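Local coordinates for protein putative glyoxalase (Bacillus halodurans C-125, PDB 3CT8) that binds zinc and is probably a glyoxalase-like metalloenzyme of the vicinal oxygen chelate superfamily, its precise reaction not established, at residues V24-D29 with T85-L90; E102-L107 with D112-E117. One frame throughout, in Å; residues are numbered along the deposited sequence.

Contact 1 of 2, residues V24-D29 with T85-L90; sequences VEINVD and TGLNHL. With ZN (zinc ion), chain B.
Ile-26 meets both leucines of 85-90 through one methyl: its CD1 lies 3.8 Å from CD2 of Leu-87 and 4.0 Å from CD1 of Leu-90. The isoleucine crosses Leu-87 at about a right angle and meets Leu-90 tip to tip. Its CG1 branch stands anti to the carbonyl carbon (chi1 -60°), and an extended chi2 carries CD1 forward to both leucines. Ile-139 also packs on Ile-26 and on Leu-87. Strands 21-28 and 86-93 are edge strands of two different sheets within this chain, consistent with the paired beta-alpha-beta-beta-beta modules of the vicinal oxygen chelate fold, and each is continued by antiparallel pairing with a strand of the second subunit. Asn-27 gives its ND2 to the carbonyl of Arg-84 of that subunit. Between the two leucines in sequence, His-89 binds zinc through NE2 at 2.3 Å, a site shared with Glu-142 and with His-23 of the second subunit. Its ND1 donates to OD1 of Asn-88 in a short bond of 2.5 Å, on a lone pair of that carbonyl; although the acceptor is tilted 17° from the ring plane, this bond and the zinc bond together restrict the rotation of the imidazole.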
ATOM      1  N   VAL A  24      -1.048   1.023  -5.927  1.00 48.25           N
ATOM      2  CA  VAL A  24      -1.648   0.338  -4.796  1.00 48.30           C
ATOM      3  C   VAL A  24      -3.161   0.433  -4.906  1.00 49.03           C
ATOM      4  O   VAL A  24      -3.722   1.516  -5.003  1.00 48.33           O
ATOM      5  CB  VAL A  24      -1.198   0.950  -3.442  1.00 49.87           C
ATOM      6  CG1 VAL A  24      -1.891   0.276  -2.290  1.00 50.15           C
ATOM      7  CG2 VAL A  24       0.368   0.899  -3.254  1.00 44.35           C
ATOM      8  N   GLU A  25      -3.816  -0.717  -4.922  1.00 50.15           N
ATOM      9  CA  GLU A  25      -5.273  -0.761  -5.017  1.00 50.93           C
ATOM     10  C   GLU A  25      -5.924  -1.226  -3.726  1.00 50.85           C
ATOM     11  O   GLU A  25      -5.551  -2.235  -3.111  1.00 51.89           O
ATOM     12  CB  GLU A  25      -5.721  -1.631  -6.187  1.00 52.03           C
ATOM     13  CG  GLU A  25      -7.187  -1.696  -6.302  1.00 51.01           C
ATOM     14  CD  GLU A  25      -7.605  -2.508  -7.473  1.00 57.20           C
ATOM     15  OE1 GLU A  25      -7.482  -2.010  -8.603  1.00 47.25           O
ATOM     16  OE2 GLU A  25      -8.062  -3.652  -7.269  1.00 56.85           O
ATOM     17  N   ILE A  26      -6.903  -0.423  -3.336  1.00 48.35           N
ATOM     18  CA  ILE A  26      -7.686  -0.603  -2.133  1.00 48.47           C
ATOM     19  C   ILE A  26      -9.200  -0.539  -2.373  1.00 49.23           C
ATOM     20  O   ILE A  26      -9.728   0.313  -3.082  1.00 48.88           O
ATOM     21  CB  ILE A  26      -7.322   0.522  -1.085  1.00 51.31           C
ATOM     22  CG1 ILE A  26      -5.825   0.434  -0.732  1.00 49.69           C
ATOM     23  CG2 ILE A  26      -8.240   0.439   0.195  1.00 44.51           C
ATOM     24  CD1 ILE A  26      -5.273   1.592  -0.037  1.00 46.41           C
ATOM     25  N   ASN A  27      -9.858  -1.534  -1.801  1.00 49.51           N
ATOM     26  CA  ASN A  27     -11.316  -1.671  -1.786  1.00 47.48           C
ATOM     27  C   ASN A  27     -11.827  -0.855  -0.640  1.00 47.53           C
ATOM     28  O   ASN A  27     -11.298  -0.901   0.455  1.00 46.46           O
ATOM     29  CB  ASN A  27     -11.705  -3.098  -1.524  1.00 47.79           C
ATOM     30  CG  ASN A  27     -11.323  -3.991  -2.640  1.00 50.82           C
ATOM     31  OD1 ASN A  27     -11.487  -3.610  -3.804  1.00 45.89           O
ATOM     32  ND2 ASN A  27     -10.811  -5.187  -2.319  1.00 46.87           N
ATOM     33  N   VAL A  28     -12.877  -0.106  -0.907  1.00 49.40           N
ATOM     34  CA  VAL A  28     -13.493   0.773   0.087  1.00 48.95           C
ATOM     35  C   VAL A  28     -14.962   0.432   0.255  1.00 50.38           C
ATOM     36  O   VAL A  28     -15.627  -0.030  -0.692  1.00 48.78           O
ATOM     37  CB  VAL A  28     -13.343   2.287  -0.297  1.00 50.79           C
ATOM     38  CG1 VAL A  28     -11.871   2.736  -0.257  1.00 45.37           C
ATOM     39  CG2 VAL A  28     -13.986   2.602  -1.675  1.00 47.37           C
ATOM     40  N   ASP A  29     -15.441   0.694   1.472  1.00 51.30           N
ATOM     41  CA  ASP A  29     -16.802   0.385   1.865  1.00 53.19           C
ATOM     42  C   ASP A  29     -17.831   1.259   1.198  1.00 54.82           C
ATOM     43  O   ASP A  29     -18.819   0.771   0.642  1.00 56.13           O
ATOM     44  CB  ASP A  29     -16.953   0.538   3.369  1.00 53.81           C
ATOM     45  CG  ASP A  29     -18.291   0.060   3.863  1.00 56.31           C
ATOM     46  OD1 ASP A  29     -18.741  -0.996   3.368  1.00 59.50           O
ATOM     47  OD2 ASP A  29     -18.871   0.711   4.765  1.00 55.10           O
ATOM     48  N   THR A  85      -4.916  -9.355   9.308  1.00 50.83           N
ATOM     49  CA  THR A  85      -3.967  -9.579   8.181  1.00 50.59           C
ATOM     50  C   THR A  85      -4.375  -8.718   6.988  1.00 50.51           C
ATOM     51  O   THR A  85      -5.536  -8.610   6.665  1.00 50.37           O
ATOM     52  CB  THR A  85      -3.838 -11.092   7.807  1.00 50.93           C
ATOM     53  OG1 THR A  85      -3.296 -11.799   8.938  1.00 46.88           O
ATOM     54  CG2 THR A  85      -2.944 -11.323   6.552  1.00 48.42           C
ATOM     55  N   GLY A  86      -3.396  -8.113   6.338  1.00 50.31           N
ATOM     56  CA  GLY A  86      -3.643  -7.221   5.225  1.00 50.57           C
ATOM     57  C   GLY A  86      -3.159  -5.801   5.566  1.00 52.07           C
ATOM     58  O   GLY A  86      -2.258  -5.606   6.372  1.00 49.11           O
ATOM     59  N   LEU A  87      -3.820  -4.782   5.024  1.00 53.03           N
ATOM     60  CA  LEU A  87      -3.347  -3.387   5.277  1.00 51.34           C
ATOM     61  C   LEU A  87      -3.592  -2.835   6.680  1.00 49.31           C
ATOM     62  O   LEU A  87      -4.669  -2.982   7.236  1.00 47.23           O
ATOM     63  CB  LEU A  87      -3.970  -2.434   4.241  1.00 51.29           C
ATOM     64  CG  LEU A  87      -3.580  -0.935   4.210  1.00 53.52           C
ATOM     65  CD1 LEU A  87      -2.093  -0.757   3.820  1.00 45.79           C
ATOM     66  CD2 LEU A  87      -4.463  -0.109   3.266  1.00 45.95           C
ATOM     67  N   ASN A  88      -2.553  -2.204   7.236  1.00 48.49           N
ATOM     68  CA  ASN A  88      -2.669  -1.533   8.525  1.00 47.56           C
ATOM     69  C   ASN A  88      -2.707  -0.033   8.260  1.00 46.72           C
ATOM     70  O   ASN A  88      -3.588   0.669   8.702  1.00 49.20           O
ATOM     71  CB  ASN A  88      -1.512  -1.832   9.485  1.00 47.51           C
ATOM     72  CG  ASN A  88      -1.640  -1.034  10.792  1.00 47.37           C
ATOM     73  OD1 ASN A  88      -0.941  -0.034  10.969  1.00 44.33           O
ATOM     74  ND2 ASN A  88      -2.631  -1.379  11.624  1.00 48.40           N
ATOM     75  N   HIS A  89      -1.681   0.469   7.594  1.00 47.48           N
ATOM     76  CA  HIS A  89      -1.631   1.904   7.238  1.00 45.05           C
ATOM     77  C   HIS A  89      -0.727   2.318   6.093  1.00 47.61           C
ATOM     78  O   HIS A  89       0.187   1.603   5.674  1.00 47.54           O
ATOM     79  CB  HIS A  89      -1.297   2.754   8.444  1.00 43.94           C
ATOM     80  CG  HIS A  89       0.102   2.641   8.954  1.00 44.81           C
ATOM     81  ND1 HIS A  89       0.538   1.602   9.763  1.00 48.19           N
ATOM     82  CD2 HIS A  89       1.125   3.534   8.896  1.00 46.20           C
ATOM     83  CE1 HIS A  89       1.783   1.853  10.144  1.00 45.77           C
ATOM     84  NE2 HIS A  89       2.163   3.009   9.624  1.00 48.96           N
ATOM     85  N   LEU A  90      -1.027   3.520   5.617  1.00 48.16           N
ATOM     86  CA  LEU A  90      -0.274   4.167   4.552  1.00 50.00           C
ATOM     87  C   LEU A  90       0.314   5.424   5.132  1.00 50.07           C
ATOM     88  O   LEU A  90      -0.334   6.128   5.896  1.00 48.85           O
ATOM     89  CB  LEU A  90      -1.168   4.565   3.377  1.00 51.84           C
ATOM     90  CG  LEU A  90      -1.922   3.540   2.519  1.00 56.35           C
ATOM     91  CD1 LEU A  90      -2.686   4.291   1.421  1.00 48.96           C
ATOM     92  CD2 LEU A  90      -0.885   2.523   1.971  1.00 55.23           C
TER
HETATM   93 ZN    ZN B 128       3.991   4.356  10.041  1.00 53.04          ZN

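Contact 2 of 2, residues E102-L107 with D112-E117; sequences ELTQKL and DPILYE
Ile-114 lays its CD1 methyl against the helix at Thr-104, 3.7 Å from the threonine CG2 and 3.6 Å from the Thr-104 carbonyl O, the two side chains crossing at about a right angle. Further back along the same isoleucine, CG1 rests 4.1 Å from CB of Leu-107, one helical turn on from Thr-104. With CG1 anti to the carbonyl carbon (chi1 -78°) and chi2 extended, the longer branch of Ile-114 reaches along the helix flank and touches both turns. Thr-104 presents its methyl to the isoleucine, while its OG1 is hydrogen-bonded to the Val-100 carbonyl and to His-120. In this vicinal oxygen chelate family protein, the chain leaving helix 97-110 doubles back along its side on the way to strand 130-134. Close to the turn, the backbone N of Asp-112 makes a weak hydrogen bond to the carbonyl O of Leu-107, 3.2 Å long and bent to 126°. Asp-112 also crosses the leucine side chain at about a right angle; its OD2 lies 3.2 Å from Leu-107 CD2, a plain contact, and the same oxygen is paired with Arg-110 NE in a salt bridge. Val-131 and Cys-133 of strand 130-134 receive Leu-107 from the sheet side, and Trp-40 of helix 31-44 packs against it too.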
ATOM      1  N   GLU A 102      -0.462  21.870   9.831  1.00 49.61           N
ATOM      2  CA  GLU A 102      -1.556  22.381   9.016  1.00 49.45           C
ATOM      3  C   GLU A 102      -2.567  21.299   8.764  1.00 49.59           C
ATOM      4  O   GLU A 102      -3.756  21.514   8.922  1.00 49.95           O
ATOM      5  CB  GLU A 102      -1.021  22.909   7.675  1.00 50.75           C
ATOM      6  CG  GLU A 102      -2.080  23.297   6.646  1.00 54.62           C
ATOM      7  CD  GLU A 102      -1.480  23.833   5.354  1.00 61.17           C
ATOM      8  OE1 GLU A 102      -0.638  24.758   5.422  1.00 67.49           O
ATOM      9  OE2 GLU A 102      -1.874  23.352   4.274  1.00 68.20           O
ATOM     10  N   LEU A 103      -2.082  20.119   8.390  1.00 49.59           N
ATOM     11  CA  LEU A 103      -2.974  18.988   8.083  1.00 49.50           C
ATOM     12  C   LEU A 103      -3.770  18.553   9.300  1.00 49.14           C
ATOM     13  O   LEU A 103      -4.927  18.170   9.194  1.00 49.44           O
ATOM     14  CB  LEU A 103      -2.195  17.791   7.501  1.00 48.69           C
ATOM     15  CG  LEU A 103      -1.629  17.947   6.071  1.00 51.19           C
ATOM     16  CD1 LEU A 103      -0.675  16.810   5.681  1.00 42.64           C
ATOM     17  CD2 LEU A 103      -2.775  18.045   5.080  1.00 50.35           C
ATOM     18  N   THR A 104      -3.119  18.635  10.451  1.00 50.37           N
ATOM     19  CA  THR A 104      -3.710  18.230  11.742  1.00 51.22           C
ATOM     20  C   THR A 104      -4.903  19.120  12.056  1.00 53.02           C
ATOM     21  O   THR A 104      -5.981  18.662  12.459  1.00 52.69           O
ATOM     22  CB  THR A 104      -2.688  18.339  12.908  1.00 51.46           C
ATOM     23  OG1 THR A 104      -1.595  17.446  12.674  1.00 45.76           O
ATOM     24  CG2 THR A 104      -3.326  17.983  14.270  1.00 52.03           C
ATOM     25  N   GLN A 105      -4.681  20.410  11.862  1.00 54.24           N
ATOM     26  CA  GLN A 105      -5.729  21.401  12.087  1.00 55.23           C
ATOM     27  C   GLN A 105      -6.874  21.178  11.137  1.00 54.29           C
ATOM     28  O   GLN A 105      -8.014  21.251  11.557  1.00 53.54           O
ATOM     29  CB  GLN A 105      -5.225  22.834  12.043  1.00 56.35           C
ATOM     30  CG  GLN A 105      -4.735  23.265  13.398  1.00 64.81           C
ATOM     31  CD  GLN A 105      -5.843  23.216  14.472  1.00 69.01           C
ATOM     32  OE1 GLN A 105      -5.563  23.048  15.664  1.00 73.60           O
ATOM     33  NE2 GLN A 105      -7.101  23.324  14.042  1.00 69.63           N
ATOM     34  N   LYS A 106      -6.559  20.898   9.873  1.00 53.58           N
ATOM     35  CA  LYS A 106      -7.597  20.619   8.868  1.00 55.35           C
ATOM     36  C   LYS A 106      -8.406  19.427   9.231  1.00 56.30           C
ATOM     37  O   LYS A 106      -9.618  19.420   9.067  1.00 56.12           O
ATOM     38  CB  LYS A 106      -7.089  20.392   7.424  1.00 56.15           C
ATOM     39  CG  LYS A 106      -7.245  21.619   6.576  1.00 59.80           C
ATOM     40  CD  LYS A 106      -6.258  22.689   6.891  1.00 59.68           C
ATOM     41  CE  LYS A 106      -5.001  22.445   6.157  1.00 62.84           C
ATOM     42  NZ  LYS A 106      -5.199  22.659   4.683  1.00 64.35           N
ATOM     43  N   LEU A 107      -7.699  18.398   9.667  1.00 57.32           N
ATOM     44  CA  LEU A 107      -8.339  17.157  10.059  1.00 56.86           C
ATOM     45  C   LEU A 107      -9.364  17.461  11.149  1.00 56.10           C
ATOM     46  O   LEU A 107     -10.551  17.161  11.005  1.00 53.87           O
ATOM     47  CB  LEU A 107      -7.314  16.100  10.484  1.00 56.53           C
ATOM     48  CG  LEU A 107      -6.593  15.444   9.292  1.00 59.36           C
ATOM     49  CD1 LEU A 107      -5.471  14.474   9.728  1.00 59.04           C
ATOM     50  CD2 LEU A 107      -7.635  14.699   8.398  1.00 50.41           C
ATOM     51  N   ASP A 112     -12.267  14.486  10.677  1.00 66.71           N
ATOM     52  CA  ASP A 112     -11.640  13.175  10.446  1.00 66.52           C
ATOM     53  C   ASP A 112     -10.963  12.736  11.761  1.00 66.12           C
ATOM     54  O   ASP A 112     -10.315  13.548  12.429  1.00 66.59           O
ATOM     55  CB  ASP A 112     -10.617  13.218   9.310  1.00 66.57           C
ATOM     56  CG  ASP A 112     -11.243  13.555   7.973  1.00 64.58           C
ATOM     57  OD1 ASP A 112     -12.296  12.984   7.622  1.00 59.14           O
ATOM     58  OD2 ASP A 112     -10.647  14.368   7.267  1.00 61.43           O
ATOM     59  N   PRO A 113     -11.089  11.446  12.130  1.00 64.93           N
ATOM     60  CA  PRO A 113     -10.472  10.995  13.394  1.00 62.69           C
ATOM     61  C   PRO A 113      -8.947  11.071  13.473  1.00 61.04           C
ATOM     62  O   PRO A 113      -8.246  10.520  12.617  1.00 59.30           O
ATOM     63  CB  PRO A 113     -10.937   9.531  13.505  1.00 61.92           C
ATOM     64  CG  PRO A 113     -12.166   9.445  12.632  1.00 62.05           C
ATOM     65  CD  PRO A 113     -11.883  10.376  11.487  1.00 64.48           C
ATOM     66  N   ILE A 114      -8.487  11.769  14.516  1.00 58.57           N
ATOM     67  CA  ILE A 114      -7.063  11.936  14.849  1.00 57.61           C
ATOM     68  C   ILE A 114      -6.663  10.945  15.938  1.00 56.93           C
ATOM     69  O   ILE A 114      -7.263  10.925  17.024  1.00 58.30           O
ATOM     70  CB  ILE A 114      -6.698  13.346  15.329  1.00 57.60           C
ATOM     71  CG1 ILE A 114      -6.603  14.299  14.136  1.00 61.53           C
ATOM     72  CG2 ILE A 114      -5.342  13.316  15.982  1.00 56.00           C
ATOM     73  CD1 ILE A 114      -6.199  15.717  14.513  1.00 61.77           C
ATOM     74  N   LEU A 115      -5.617  10.167  15.646  1.00 54.97           N
ATOM     75  CA  LEU A 115      -5.120   9.121  16.553  1.00 53.79           C
ATOM     76  C   LEU A 115      -3.971   9.520  17.439  1.00 55.12           C
ATOM     77  O   LEU A 115      -3.177  10.405  17.138  1.00 56.93           O
ATOM     78  CB  LEU A 115      -4.711   7.881  15.765  1.00 52.83           C
ATOM     79  CG  LEU A 115      -5.773   7.228  14.872  1.00 48.60           C
ATOM     80  CD1 LEU A 115      -5.141   6.089  14.075  1.00 50.20           C
ATOM     81  CD2 LEU A 115      -6.958   6.714  15.667  1.00 51.37           C
ATOM     82  N   TYR A 116      -3.954   8.860  18.583  1.00 55.69           N
ATOM     83  CA  TYR A 116      -2.933   9.019  19.605  1.00 54.81           C
ATOM     84  C   TYR A 116      -2.751  10.476  19.980  1.00 55.59           C
ATOM     85  O   TYR A 116      -1.621  10.917  20.158  1.00 56.16           O
ATOM     86  CB  TYR A 116      -1.615   8.476  19.059  1.00 53.78           C
ATOM     87  CG  TYR A 116      -1.812   7.227  18.217  1.00 54.03           C
ATOM     88  CD1 TYR A 116      -2.216   6.034  18.781  1.00 55.38           C
ATOM     89  CD2 TYR A 116      -1.556   7.236  16.847  1.00 54.72           C
ATOM     90  CE1 TYR A 116      -2.401   4.896  17.987  1.00 52.12           C
ATOM     91  CE2 TYR A 116      -1.723   6.090  16.053  1.00 46.39           C
ATOM     92  CZ  TYR A 116      -2.164   4.943  16.625  1.00 50.46           C
ATOM     93  OH  TYR A 116      -2.304   3.832  15.832  1.00 51.52           O
ATOM     94  N   GLU A 117      -3.857  11.215  20.088  1.00 55.61           N
ATOM     95  CA  GLU A 117      -3.790  12.655  20.412  1.00 57.61           C
ATOM     96  C   GLU A 117      -2.986  12.946  21.663  1.00 56.26           C
ATOM     97  O   GLU A 117      -2.446  14.029  21.823  1.00 54.24           O
ATOM     98  CB  GLU A 117      -5.175  13.327  20.562  1.00 59.16           C
ATOM     99  CG  GLU A 117      -6.051  13.274  19.311  1.00 63.16           C
ATOM    100  CD  GLU A 117      -7.275  14.202  19.356  1.00 65.13           C
ATOM    101  OE1 GLU A 117      -7.107  15.416  19.639  1.00 61.84           O
ATOM    102  OE2 GLU A 117      -8.390  13.718  19.021  1.00 66.93           O
TER

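Contacts 1 and 2 illustrate how a contact that carries a zinc ligand and one remote from the metal occur in a single small fold: their centres are 20 Å apart, on opposite sides of the chain's centre, and their nearest atoms stay about 6 Å from each other. They follow in series, since strand 86-93, which holds most of 85-90, is followed in the chain by helix 97-110, which supplies 102-107. Contact 1 joins the two sheets; the side chain of Leu-90 is about 7 Å from that of Glu-142. Contact 2 lies between helix 97-110 and the loop after it, with the side chain of Leu-107 about 9 Å from that of Glu-142 and about 14 Å from a bound zinc ion.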